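Local coordinates for protein dihydrodipicolinate synthase (Bacillus anthracis, PDB 1XL9) that probably catalyses the condensation of pyruvate with aspartate semialdehyde, the entry step of the diaminopimelate and lysine pathway, at residues A[36-41]-A[272-277]; A[48-53]-A[80-85]; A[141-146]-A[166-171]; A[191-196]-A[209-214]. All blocks are in the same frame, centred on the assembly; numbering follows the deposited sequence.

Overall arrangement
Interactions 2, 3 and 4 each join consecutive strands of one parallel, eight-stranded barrel, whereas interaction 1 lies on its periphery, where helix 32-44 meets the chain after helix 261-269. Interactions 3 and 4, about 10 Å apart between centres, share the sheet directly: Tyr195 N is 2.9 Å from Ile171 O, a probable hydrogen bond. Across the barrel interior, interaction 2 reaches interaction 4 through Val51 CG2 and Val214 CG1, 4.1 Å apart. Interaction 1 touches interaction 2 where Asn40 OD1 meets Arg81 NH2 at 2.7 Å, but its centre stands about 27 Å from that of interaction 3. In enzymes of this fold the active site opens at the C-terminal strand ends.

Interaction 1: A[36-41]-A[272-277]; sequences TKLVNY and LDVGSV
Leu272 pushes the two branches of its side chain against different parts of helix 32-44. CD1 takes the inner position, between Leu38 and Tyr41: it lies 3.6 Å from CD2 of Leu38 and 3.9 Å from CG of Tyr41. The leucine side chains cross at about a right angle and meet methyl to methyl. Against the tyrosine the same CD1 sits over one ring face, near the CB end. Tyr41 has its CG anti to the backbone N (chi1 168°), which leaves the root of the ring beside Leu272 while the hydroxyl reaches on to bond with the carbonyl of His219. The other branch, CD2, meets the aliphatic part of Lys37, with CE 3.9 Å away. Here the two side chains slide past each other in opposite directions, the lysine bent at chi2 and chi3 as it folds over the leucine. Val274 adds a lighter touch, its CG1 4.2 Å from Leu38 CG and again crossing it nearly squarely. Within the loop, Asp273 and Gly275 form an Asx turn: Asp273 OD1 receives Gly275 N at 2.7 Å from above the carboxylate plane, and the same oxygen forms a salt bridge with Lys34. Across the contact the packing is apolar, joining an outer helix of a TIM barrel to the C-terminal region beyond the barrel, in the loop after helix 261-269.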
loop_
_atom_site.group_PDB
_atom_site.type_symbol
_atom_site.label_atom_id
_atom_site.label_comp_id
_atom_site.label_asym_id
_atom_site.label_seq_id
_atom_site.Cartn_x
_atom_site.Cartn_y
_atom_site.Cartn_z
ATOM N N THR A 36 24.635 -31.401 9.676
ATOM C CA THR A 36 26.044 -31.359 10.084
ATOM C C THR A 36 26.970 -30.795 8.969
ATOM O O THR A 36 27.755 -29.847 9.218
ATOM C CB THR A 36 26.457 -32.758 10.603
ATOM O OG1 THR A 36 25.842 -32.985 11.895
ATOM C CG2 THR A 36 27.980 -32.873 10.754
ATOM N N LYS A 37 26.847 -31.347 7.754
ATOM C CA LYS A 37 27.537 -30.787 6.563
ATOM C C LYS A 37 27.346 -29.266 6.381
ATOM O O LYS A 37 28.302 -28.485 6.160
ATOM C CB LYS A 37 27.032 -31.483 5.287
ATOM C CG LYS A 37 27.496 -32.892 5.099
ATOM C CD LYS A 37 27.637 -33.276 3.556
ATOM C CE LYS A 37 28.281 -32.126 2.658
ATOM N NZ LYS A 37 28.733 -32.555 1.220
ATOM N N LEU A 38 26.098 -28.843 6.455
ATOM C CA LEU A 38 25.754 -27.428 6.332
ATOM C C LEU A 38 26.329 -26.547 7.461
ATOM O O LEU A 38 26.885 -25.525 7.209
ATOM C CB LEU A 38 24.230 -27.275 6.299
ATOM C CG LEU A 38 23.534 -26.275 5.375
ATOM C CD1 LEU A 38 22.474 -25.599 6.201
ATOM C CD2 LEU A 38 24.434 -25.245 4.616
ATOM N N VAL A 39 26.194 -26.928 8.714
ATOM C CA VAL A 39 26.747 -26.094 9.784
ATOM C C VAL A 39 28.242 -25.816 9.549
ATOM O O VAL A 39 28.716 -24.706 9.747
ATOM C CB VAL A 39 26.523 -26.751 11.158
ATOM C CG1 VAL A 39 27.292 -26.011 12.268
ATOM C CG2 VAL A 39 25.046 -26.782 11.472
ATOM N N ASN A 40 28.963 -26.836 9.088
ATOM C CA ASN A 40 30.412 -26.776 8.934
ATOM C C ASN A 40 30.788 -25.957 7.674
ATOM O O ASN A 40 31.768 -25.190 7.667
ATOM C CB ASN A 40 30.988 -28.208 8.849
ATOM C CG ASN A 40 31.021 -28.942 10.225
ATOM O OD1 ASN A 40 31.094 -28.302 11.293
ATOM N ND2 ASN A 40 30.996 -30.298 10.185
ATOM N N TYR A 41 30.014 -26.131 6.610
ATOM C CA TYR A 41 30.169 -25.297 5.439
ATOM C C TYR A 41 29.952 -23.802 5.740
ATOM O O TYR A 41 30.777 -22.927 5.390
ATOM C CB TYR A 41 29.173 -25.754 4.374
ATOM C CG TYR A 41 29.028 -24.796 3.211
ATOM C CD1 TYR A 41 29.837 -24.895 2.071
ATOM C CD2 TYR A 41 28.081 -23.789 3.260
ATOM C CE1 TYR A 41 29.674 -23.997 0.986
ATOM C CE2 TYR A 41 27.922 -22.915 2.239
ATOM C CZ TYR A 41 28.703 -23.014 1.077
ATOM O OH TYR A 41 28.457 -22.096 0.061
ATOM N N LEU A 272 25.789 -28.831 -2.324
ATOM C CA LEU A 272 25.225 -29.166 -0.991
ATOM C C LEU A 272 23.691 -29.369 -1.039
ATOM O O LEU A 272 22.920 -28.436 -0.794
ATOM C CB LEU A 272 25.577 -28.083 0.018
ATOM C CG LEU A 272 26.128 -28.521 1.364
ATOM C CD1 LEU A 272 26.138 -27.281 2.221
ATOM C CD2 LEU A 272 25.314 -29.662 2.027
ATOM N N ASP A 273 23.264 -30.598 -1.357
ATOM C CA ASP A 273 21.860 -30.982 -1.304
ATOM C C ASP A 273 21.340 -30.985 0.137
ATOM O O ASP A 273 21.952 -31.554 1.031
ATOM C CB ASP A 273 21.656 -32.359 -1.919
ATOM C CG ASP A 273 20.188 -32.660 -2.198
ATOM O OD1 ASP A 273 19.392 -32.754 -1.245
ATOM O OD2 ASP A 273 19.835 -32.811 -3.379
ATOM N N VAL A 274 20.223 -30.304 0.340
ATOM C CA VAL A 274 19.566 -30.223 1.649
ATOM C C VAL A 274 18.079 -30.620 1.502
ATOM O O VAL A 274 17.240 -30.347 2.375
ATOM C CB VAL A 274 19.738 -28.798 2.275
ATOM C CG1 VAL A 274 21.192 -28.578 2.758
ATOM C CG2 VAL A 274 19.327 -27.681 1.286
ATOM N N GLY A 275 17.791 -31.309 0.392
ATOM C CA GLY A 275 16.468 -31.750 0.081
ATOM C C GLY A 275 15.535 -30.628 -0.353
ATOM O O GLY A 275 15.964 -29.547 -0.746
ATOM N N SER A 276 14.242 -30.917 -0.267
ATOM C CA SER A 276 13.189 -29.984 -0.637
ATOM C C SER A 276 12.474 -29.425 0.609
ATOM O O SER A 276 13.057 -29.358 1.706
ATOM C CB SER A 276 12.203 -30.672 -1.609
ATOM O OG SER A 276 11.247 -29.752 -2.115
ATOM N N VAL A 277 11.209 -29.046 0.419
ATOM C CA VAL A 277 10.418 -28.315 1.421
ATOM C C VAL A 277 9.118 -29.001 1.759
ATOM O O VAL A 277 8.669 -29.883 1.021
ATOM C CB VAL A 277 10.016 -26.888 0.942
ATOM C CG1 VAL A 277 11.156 -25.911 1.164
ATOM C CG2 VAL A 277 9.530 -26.921 -0.507
#

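Interaction 2: A[48-53]-A[80-85]; sequences TAIVVG and KRVPVI
Strands 49-52 and 84-86, joined through helix 64-78, form a parallel beta-alpha-beta unit of the TIM barrel, with the two strands side by side. Three backbone bonds zip them together. Ile50 serves both ways, giving its N to Pro83 O at 2.9 Å and accepting Ile85 N on its O at 2.6 Å; Val52 N then bonds to Ile85 O at 2.7 Å. All are close to straight, the middle one at 174°. Side chains alternate between the two faces. Ile50, Val52 and Val84 turn to the outer layer, where Val78 of helix 64-78 touches both Ile50 and Val84, and CG2 of Val52 lies 3.7 Å from CG1 of Val84. Val51 and Ile85 face the barrel interior beside Met112. Before the strand pairing begins, Val82 packs against the start of segment 48-53: its CG1 nears CD1 of Ile50 at 4.1 Å, the two side chains crossing squarely, and its CG2 approaches the carbonyl O of Thr48. On the interior face, Val51 has CG1 anti to the backbone N (chi1 -172°), which puts CG2 beside that N and 3.8 Å from CD1 of Ile85.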
loop_
_atom_site.group_PDB
_atom_site.type_symbol
_atom_site.label_atom_id
_atom_site.label_comp_id
_atom_site.label_asym_id
_atom_site.label_seq_id
_atom_site.Cartn_x
_atom_site.Cartn_y
_atom_site.Cartn_z
ATOM N N THR A 48 29.124 -15.956 11.008
ATOM C CA THR A 48 29.589 -15.700 12.363
ATOM C C THR A 48 28.560 -16.024 13.443
ATOM O O THR A 48 28.842 -15.902 14.635
ATOM C CB THR A 48 30.044 -14.264 12.527
ATOM O OG1 THR A 48 28.934 -13.406 12.348
ATOM C CG2 THR A 48 31.166 -13.904 11.488
ATOM N N ALA A 49 27.349 -16.399 13.048
ATOM C CA ALA A 49 26.375 -16.963 13.999
ATOM C C ALA A 49 25.289 -17.715 13.248
ATOM O O ALA A 49 25.065 -17.491 12.052
ATOM C CB ALA A 49 25.786 -15.895 14.892
ATOM N N ILE A 50 24.604 -18.619 13.954
ATOM C CA ILE A 50 23.550 -19.421 13.314
ATOM C C ILE A 50 22.202 -19.237 14.004
ATOM O O ILE A 50 22.075 -19.434 15.228
ATOM C CB ILE A 50 23.954 -20.921 13.203
ATOM C CG1 ILE A 50 25.134 -21.086 12.223
ATOM C CG2 ILE A 50 22.810 -21.724 12.727
ATOM C CD1 ILE A 50 25.914 -22.380 12.363
ATOM N N VAL A 51 21.217 -18.840 13.184
ATOM C CA VAL A 51 19.782 -18.844 13.509
ATOM C C VAL A 51 19.145 -20.152 12.964
ATOM O O VAL A 51 19.149 -20.457 11.715
ATOM C CB VAL A 51 19.061 -17.556 13.008
ATOM C CG1 VAL A 51 17.627 -17.496 13.530
ATOM C CG2 VAL A 51 19.826 -16.301 13.403
ATOM N N VAL A 52 18.626 -20.920 13.938
ATOM C CA VAL A 52 18.107 -22.296 13.808
ATOM C C VAL A 52 16.603 -22.258 13.971
ATOM O O VAL A 52 16.090 -21.767 15.010
ATOM C CB VAL A 52 18.598 -23.299 14.938
ATOM C CG1 VAL A 52 18.390 -24.743 14.520
ATOM C CG2 VAL A 52 19.973 -23.135 15.271
ATOM N N GLY A 53 15.893 -22.841 12.994
ATOM C CA GLY A 53 14.467 -23.027 13.116
ATOM C C GLY A 53 13.672 -21.741 13.076
ATOM O O GLY A 53 12.622 -21.632 13.721
ATOM N N LYS A 80 30.367 -24.640 20.369
ATOM C CA LYS A 80 30.838 -23.300 20.789
ATOM C C LYS A 80 31.619 -22.462 19.745
ATOM O O LYS A 80 32.177 -21.436 20.083
ATOM C CB LYS A 80 31.684 -23.430 22.056
ATOM C CG LYS A 80 30.972 -24.046 23.218
ATOM C CD LYS A 80 29.771 -23.223 23.602
ATOM C CE LYS A 80 29.328 -23.525 25.049
ATOM N NZ LYS A 80 27.859 -23.147 25.232
ATOM N N ARG A 81 31.656 -22.886 18.488
ATOM C CA ARG A 81 32.498 -22.217 17.486
ATOM C C ARG A 81 31.941 -20.846 17.056
ATOM O O ARG A 81 32.669 -19.975 16.580
ATOM C CB ARG A 81 32.671 -23.122 16.261
ATOM C CG ARG A 81 33.747 -24.244 16.421
ATOM C CD ARG A 81 33.879 -25.059 15.139
ATOM N NE ARG A 81 32.707 -25.875 14.896
ATOM C CZ ARG A 81 32.357 -26.416 13.735
ATOM N NH1 ARG A 81 33.060 -26.238 12.613
ATOM N NH2 ARG A 81 31.256 -27.125 13.688
ATOM N N VAL A 82 30.650 -20.654 17.309
ATOM C CA VAL A 82 29.828 -19.582 16.765
ATOM C C VAL A 82 28.565 -19.609 17.659
ATOM O O VAL A 82 28.151 -20.700 18.092
ATOM C CB VAL A 82 29.603 -19.927 15.245
ATOM C CG1 VAL A 82 28.209 -20.066 14.866
ATOM C CG2 VAL A 82 30.374 -18.993 14.346
ATOM N N PRO A 83 28.011 -18.432 18.031
ATOM C CA PRO A 83 26.710 -18.434 18.744
ATOM C C PRO A 83 25.569 -19.078 17.958
ATOM O O PRO A 83 25.506 -18.984 16.707
ATOM C CB PRO A 83 26.404 -16.945 18.969
ATOM C CG PRO A 83 27.682 -16.245 18.796
ATOM C CD PRO A 83 28.522 -17.053 17.868
ATOM N N VAL A 84 24.704 -19.743 18.719
ATOM C CA VAL A 84 23.524 -20.432 18.207
ATOM C C VAL A 84 22.306 -19.722 18.716
ATOM O O VAL A 84 22.133 -19.580 19.949
ATOM C CB VAL A 84 23.481 -21.881 18.646
ATOM C CG1 VAL A 84 22.145 -22.533 18.243
ATOM C CG2 VAL A 84 24.648 -22.633 18.004
ATOM N N ILE A 85 21.512 -19.225 17.759
ATOM C CA ILE A 85 20.274 -18.511 18.058
ATOM C C ILE A 85 19.094 -19.345 17.537
ATOM O O ILE A 85 18.966 -19.621 16.304
ATOM C CB ILE A 85 20.173 -17.087 17.413
ATOM C CG1 ILE A 85 21.455 -16.261 17.630
ATOM C CG2 ILE A 85 18.952 -16.379 17.929
ATOM C CD1 ILE A 85 21.693 -15.231 16.521
#

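Interaction 3: A[141-146]-A[166-171]; sequences VMLYNV and ENIVAI
Val141 and Asn167 begin the pairing of strands 141-145 and 168-173, with Val141 N bonded to Asn167 O at 2.7 Å. This is the most bent of three backbone bonds, at 131°. Val169 N returns a straighter one to Val141 O, 3.1 Å long, and Leu143 N reaches Ala170 O at 3.0 Å. Between the last two bonds the register slips by one residue: Val141 pairs with Ile168 but Met142 with Ala170, a beta bulge that puts Val169 in excess. The bulge interrupts a neighbouring strand pair of the TIM barrel, in which the strands run parallel and cross at -34°. Apolar contacts divide by face. Outward lie Val141, Leu143, Ile168 and Ile171, with Leu162 and Val159 of helix 156-163 over Leu143 and Ile171. Val141 and Ile168 run alongside each other in one direction, their CG1 atoms 4.1 Å apart. Ile168 keeps CG2 anti to its backbone N, where that methyl meets CD1 of Leu143 at 3.7 Å. Inward, CG of Met142 packs on CB of Ala170 at 4.3 Å. Polar side chains flank these layers: Asn167 ND2 bonds to the carbonyls of Leu139 and Ala134, and CG2 of Val141 rests 3.8 Å from that nitrogen. In Asn145, ND2 donates to Asp173 OD1, and OD1 accepts from Ile154 N.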
loop_
_atom_site.group_PDB
_atom_site.type_symbol
_atom_site.label_atom_id
_atom_site.label_comp_id
_atom_site.label_asym_id
_atom_site.label_seq_id
_atom_site.Cartn_x
_atom_site.Cartn_y
_atom_site.Cartn_z
ATOM N N VAL A 141 18.417 -12.160 24.055
ATOM C CA VAL A 141 17.201 -12.132 23.246
ATOM C C VAL A 141 17.350 -11.152 22.057
ATOM O O VAL A 141 17.696 -10.021 22.267
ATOM C CB VAL A 141 15.975 -11.758 24.113
ATOM C CG1 VAL A 141 14.779 -11.406 23.263
ATOM C CG2 VAL A 141 15.626 -12.916 25.097
ATOM N N MET A 142 17.108 -11.626 20.833
ATOM C CA MET A 142 17.151 -10.795 19.600
ATOM C C MET A 142 15.725 -10.616 19.021
ATOM O O MET A 142 15.062 -11.568 18.644
ATOM C CB MET A 142 18.106 -11.394 18.577
ATOM C CG MET A 142 18.052 -10.677 17.232
ATOM S SD MET A 142 19.370 -11.083 16.112
ATOM C CE MET A 142 18.551 -12.210 15.032
ATOM N N LEU A 143 15.216 -9.391 19.042
ATOM C CA LEU A 143 13.931 -9.064 18.454
ATOM C C LEU A 143 13.960 -9.250 16.890
ATOM O O LEU A 143 15.029 -9.263 16.243
ATOM C CB LEU A 143 13.577 -7.630 18.850
ATOM C CG LEU A 143 12.743 -7.342 20.116
ATOM C CD1 LEU A 143 12.861 -8.314 21.281
ATOM C CD2 LEU A 143 12.997 -5.919 20.595
ATOM N N TYR A 144 12.788 -9.439 16.304
ATOM C CA TYR A 144 12.684 -9.621 14.831
ATOM C C TYR A 144 11.439 -8.919 14.307
ATOM O O TYR A 144 10.325 -9.366 14.552
ATOM C CB TYR A 144 12.657 -11.111 14.470
ATOM C CG TYR A 144 12.553 -11.501 12.985
ATOM C CD1 TYR A 144 12.947 -10.664 11.953
ATOM C CD2 TYR A 144 12.085 -12.755 12.650
ATOM C CE1 TYR A 144 12.865 -11.095 10.587
ATOM C CE2 TYR A 144 11.984 -13.179 11.306
ATOM C CZ TYR A 144 12.387 -12.365 10.304
ATOM O OH TYR A 144 12.271 -12.892 9.021
ATOM N N ASN A 145 11.665 -7.786 13.645
ATOM C CA ASN A 145 10.647 -7.015 12.949
ATOM C C ASN A 145 10.581 -7.433 11.471
ATOM O O ASN A 145 11.573 -7.336 10.739
ATOM C CB ASN A 145 11.033 -5.557 13.049
ATOM C CG ASN A 145 9.976 -4.623 12.513
ATOM O OD1 ASN A 145 8.798 -4.721 12.854
ATOM N ND2 ASN A 145 10.408 -3.708 11.641
ATOM N N VAL A 146 9.393 -7.864 11.057
ATOM C CA VAL A 146 9.166 -8.445 9.741
ATOM C C VAL A 146 7.716 -8.124 9.347
ATOM O O VAL A 146 6.851 -8.997 9.317
ATOM C CB VAL A 146 9.493 -9.971 9.784
ATOM C CG1 VAL A 146 8.659 -10.760 10.828
ATOM C CG2 VAL A 146 9.463 -10.591 8.415
ATOM N N GLU A 166 17.416 -5.957 30.244
ATOM C CA GLU A 166 18.847 -6.284 30.246
ATOM C C GLU A 166 19.238 -7.376 29.295
ATOM O O GLU A 166 20.297 -7.258 28.655
ATOM C CB GLU A 166 19.372 -6.600 31.640
ATOM C CG GLU A 166 18.735 -7.761 32.364
ATOM C CD GLU A 166 19.191 -7.786 33.849
ATOM O OE1 GLU A 166 19.617 -8.871 34.329
ATOM O OE2 GLU A 166 19.160 -6.695 34.504
ATOM N N ASN A 167 18.398 -8.419 29.161
ATOM C CA ASN A 167 18.752 -9.493 28.213
ATOM C C ASN A 167 18.190 -9.337 26.795
ATOM O O ASN A 167 18.321 -10.253 25.982
ATOM C CB ASN A 167 18.510 -10.903 28.789
ATOM C CG ASN A 167 17.059 -11.223 29.008
ATOM O OD1 ASN A 167 16.302 -10.373 29.497
ATOM N ND2 ASN A 167 16.663 -12.475 28.693
ATOM N N ILE A 168 17.637 -8.155 26.492
ATOM C CA ILE A 168 17.188 -7.838 25.155
ATOM C C ILE A 168 18.250 -6.930 24.522
ATOM O O ILE A 168 18.337 -5.706 24.792
ATOM C CB ILE A 168 15.779 -7.221 25.120
ATOM C CG1 ILE A 168 14.794 -8.164 25.808
ATOM C CG2 ILE A 168 15.353 -6.947 23.630
ATOM C CD1 ILE A 168 13.315 -7.778 25.676
ATOM N N VAL A 169 19.053 -7.574 23.667
ATOM C CA VAL A 169 20.337 -7.034 23.248
ATOM C C VAL A 169 20.454 -6.745 21.760
ATOM O O VAL A 169 21.444 -6.128 21.316
ATOM C CB VAL A 169 21.488 -7.983 23.708
ATOM C CG1 VAL A 169 21.387 -8.247 25.233
ATOM C CG2 VAL A 169 21.471 -9.306 22.972
ATOM N N ALA A 170 19.469 -7.167 20.964
ATOM C CA ALA A 170 19.554 -6.851 19.535
ATOM C C ALA A 170 18.210 -6.947 18.821
ATOM O O ALA A 170 17.182 -7.231 19.467
ATOM C CB ALA A 170 20.615 -7.702 18.870
ATOM N N ILE A 171 18.226 -6.606 17.525
ATOM C CA ILE A 171 17.061 -6.697 16.653
ATOM C C ILE A 171 17.463 -6.998 15.207
ATOM O O ILE A 171 18.431 -6.475 14.704
ATOM C CB ILE A 171 16.168 -5.420 16.725
ATOM C CG1 ILE A 171 14.968 -5.515 15.768
ATOM C CG2 ILE A 171 16.953 -4.186 16.411
ATOM C CD1 ILE A 171 13.800 -4.651 16.234
#

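Interaction 4: A[191-196]-A[209-214]; sequences DFAVYS and GAKGIV
Tyr195 lays one face of its ring under the aliphatic chain of Lys211, the two side chains running side by side in the same direction. The contact is a CH-pi interaction, with Lys211 CB 4.2 Å from the ring centroid and 20° off its normal, displaced toward the rim on the hydroxyl side. Farther along, CD of the lysine comes to 3.4 Å from Tyr195 OH. Bends at chi2 and chi4 carry the ammonium group past the phenol, where one water ties the polar ends together: lying in the ring plane, it donates to Tyr195 OH at 2.7 Å and accepts from Lys211 NZ. The hydroxyl also bonds to the carbonyl of Gly14, and the ammonium to the carboxylate of Asp12, so both ends are tied to the N-terminal segment of the same chain. At the ring's edge CD1 borders the backbone N of Ile213, while CB meets CG2 of Val214 at 3.9 Å. Tyr195 reaches these positions with CG anti to its carbonyl carbon (chi1 -70°). Ser196 points to the opposite face of the sheet; its CB packs on CD1 of Ile213 at 3.8 Å, and its OG bonds to Asp198 O. Backbone bonds link the two segments: Lys211 N to Val194 O, Ser196 N to Gly212 O at 3.0 Å, and Val214 N to Ser196 O at 2.9 Å, the last nearly straight. Helix 202-207 leads back through a Schellman motif at Gly209, completing the beta-alpha-beta unit of the last two strands of the TIM barrel.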
loop_
_atom_site.group_PDB
_atom_site.type_symbol
_atom_site.label_atom_id
_atom_site.label_comp_id
_atom_site.label_asym_id
_atom_site.label_seq_id
_atom_site.Cartn_x
_atom_site.Cartn_y
_atom_site.Cartn_z
ATOM N N ASP A 191 25.270 -0.599 23.180
ATOM C CA ASP A 191 25.246 -2.053 23.413
ATOM C C ASP A 191 23.931 -2.747 22.990
ATOM O O ASP A 191 23.690 -3.931 23.340
ATOM C CB ASP A 191 25.436 -2.306 24.919
ATOM C CG ASP A 191 24.354 -1.635 25.742
ATOM O OD1 ASP A 191 23.892 -0.580 25.263
ATOM O OD2 ASP A 191 23.952 -2.119 26.830
ATOM N N PHE A 192 23.050 -2.011 22.301
ATOM C CA PHE A 192 21.933 -2.638 21.615
ATOM C C PHE A 192 22.304 -2.686 20.126
ATOM O O PHE A 192 22.478 -1.666 19.491
ATOM C CB PHE A 192 20.639 -1.865 21.840
ATOM C CG PHE A 192 19.413 -2.543 21.252
ATOM C CD1 PHE A 192 18.745 -3.521 21.953
ATOM C CD2 PHE A 192 18.950 -2.190 19.976
ATOM C CE1 PHE A 192 17.638 -4.110 21.430
ATOM C CE2 PHE A 192 17.837 -2.805 19.424
ATOM C CZ PHE A 192 17.181 -3.757 20.143
ATOM N N ALA A 193 22.424 -3.883 19.596
ATOM C CA ALA A 193 22.889 -4.100 18.235
ATOM C C ALA A 193 21.738 -4.179 17.246
ATOM O O ALA A 193 20.796 -4.929 17.446
ATOM C CB ALA A 193 23.699 -5.380 18.185
ATOM N N VAL A 194 21.867 -3.467 16.134
ATOM C CA VAL A 194 20.856 -3.437 15.098
ATOM C C VAL A 194 21.386 -4.147 13.810
ATOM O O VAL A 194 22.344 -3.697 13.181
ATOM C CB VAL A 194 20.460 -1.960 14.837
ATOM C CG1 VAL A 194 19.448 -1.808 13.705
ATOM C CG2 VAL A 194 19.910 -1.281 16.163
ATOM N N TYR A 195 20.751 -5.254 13.416
ATOM C CA TYR A 195 21.056 -5.910 12.154
ATOM C C TYR A 195 19.978 -5.582 11.139
ATOM O O TYR A 195 18.817 -5.361 11.494
ATOM C CB TYR A 195 21.123 -7.427 12.333
ATOM C CG TYR A 195 22.322 -7.886 13.119
ATOM C CD1 TYR A 195 23.398 -8.536 12.478
ATOM C CD2 TYR A 195 22.393 -7.660 14.509
ATOM C CE1 TYR A 195 24.516 -8.944 13.207
ATOM C CE2 TYR A 195 23.524 -8.048 15.257
ATOM C CZ TYR A 195 24.584 -8.676 14.595
ATOM O OH TYR A 195 25.651 -9.064 15.346
ATOM N N SER A 196 20.380 -5.537 9.868
ATOM C CA SER A 196 19.439 -5.664 8.765
ATOM C C SER A 196 18.932 -7.113 8.772
ATOM O O SER A 196 19.691 -8.039 9.111
ATOM C CB SER A 196 20.122 -5.341 7.409
ATOM O OG SER A 196 19.226 -5.477 6.297
ATOM N N GLY A 209 25.017 2.728 10.366
ATOM C CA GLY A 209 25.421 2.270 11.685
ATOM C C GLY A 209 25.016 0.871 12.132
ATOM O O GLY A 209 25.241 0.533 13.306
ATOM N N ALA A 210 24.420 0.061 11.251
ATOM C CA ALA A 210 23.979 -1.303 11.617
ATOM C C ALA A 210 25.189 -2.217 11.857
ATOM O O ALA A 210 26.208 -2.083 11.152
ATOM C CB ALA A 210 23.111 -1.891 10.528
ATOM N N LYS A 211 25.080 -3.150 12.818
ATOM C CA LYS A 211 26.175 -4.104 13.138
ATOM C C LYS A 211 26.450 -5.051 11.983
ATOM O O LYS A 211 27.578 -5.434 11.733
ATOM C CB LYS A 211 25.843 -4.931 14.384
ATOM C CG LYS A 211 26.976 -5.054 15.449
ATOM C CD LYS A 211 27.775 -6.381 15.340
ATOM C CE LYS A 211 28.733 -6.607 16.549
ATOM N NZ LYS A 211 28.005 -6.748 17.920
ATOM N N GLY A 212 25.411 -5.473 11.296
ATOM C CA GLY A 212 25.590 -6.270 10.084
ATOM C C GLY A 212 24.284 -6.809 9.564
ATOM O O GLY A 212 23.284 -6.110 9.577
ATOM N N ILE A 213 24.296 -8.070 9.135
ATOM C CA ILE A 213 23.142 -8.670 8.448
ATOM C C ILE A 213 22.756 -10.058 9.028
ATOM O O ILE A 213 23.644 -10.855 9.361
ATOM C CB ILE A 213 23.468 -8.796 6.955
ATOM C CG1 ILE A 213 22.372 -9.501 6.170
ATOM C CG2 ILE A 213 24.751 -9.608 6.750
ATOM C CD1 ILE A 213 21.072 -8.772 6.168
ATOM N N VAL A 214 21.453 -10.322 9.179
ATOM C CA VAL A 214 20.960 -11.702 9.358
ATOM C C VAL A 214 20.473 -12.156 7.976
ATOM O O VAL A 214 19.572 -11.551 7.383
ATOM C CB VAL A 214 19.863 -11.840 10.405
ATOM C CG1 VAL A 214 19.555 -13.283 10.622
ATOM C CG2 VAL A 214 20.282 -11.213 11.768
HETATM O O HOH W 1 24.286 -1.236 15.725
HETATM O O HOH W 2 26.145 -8.789 17.973
#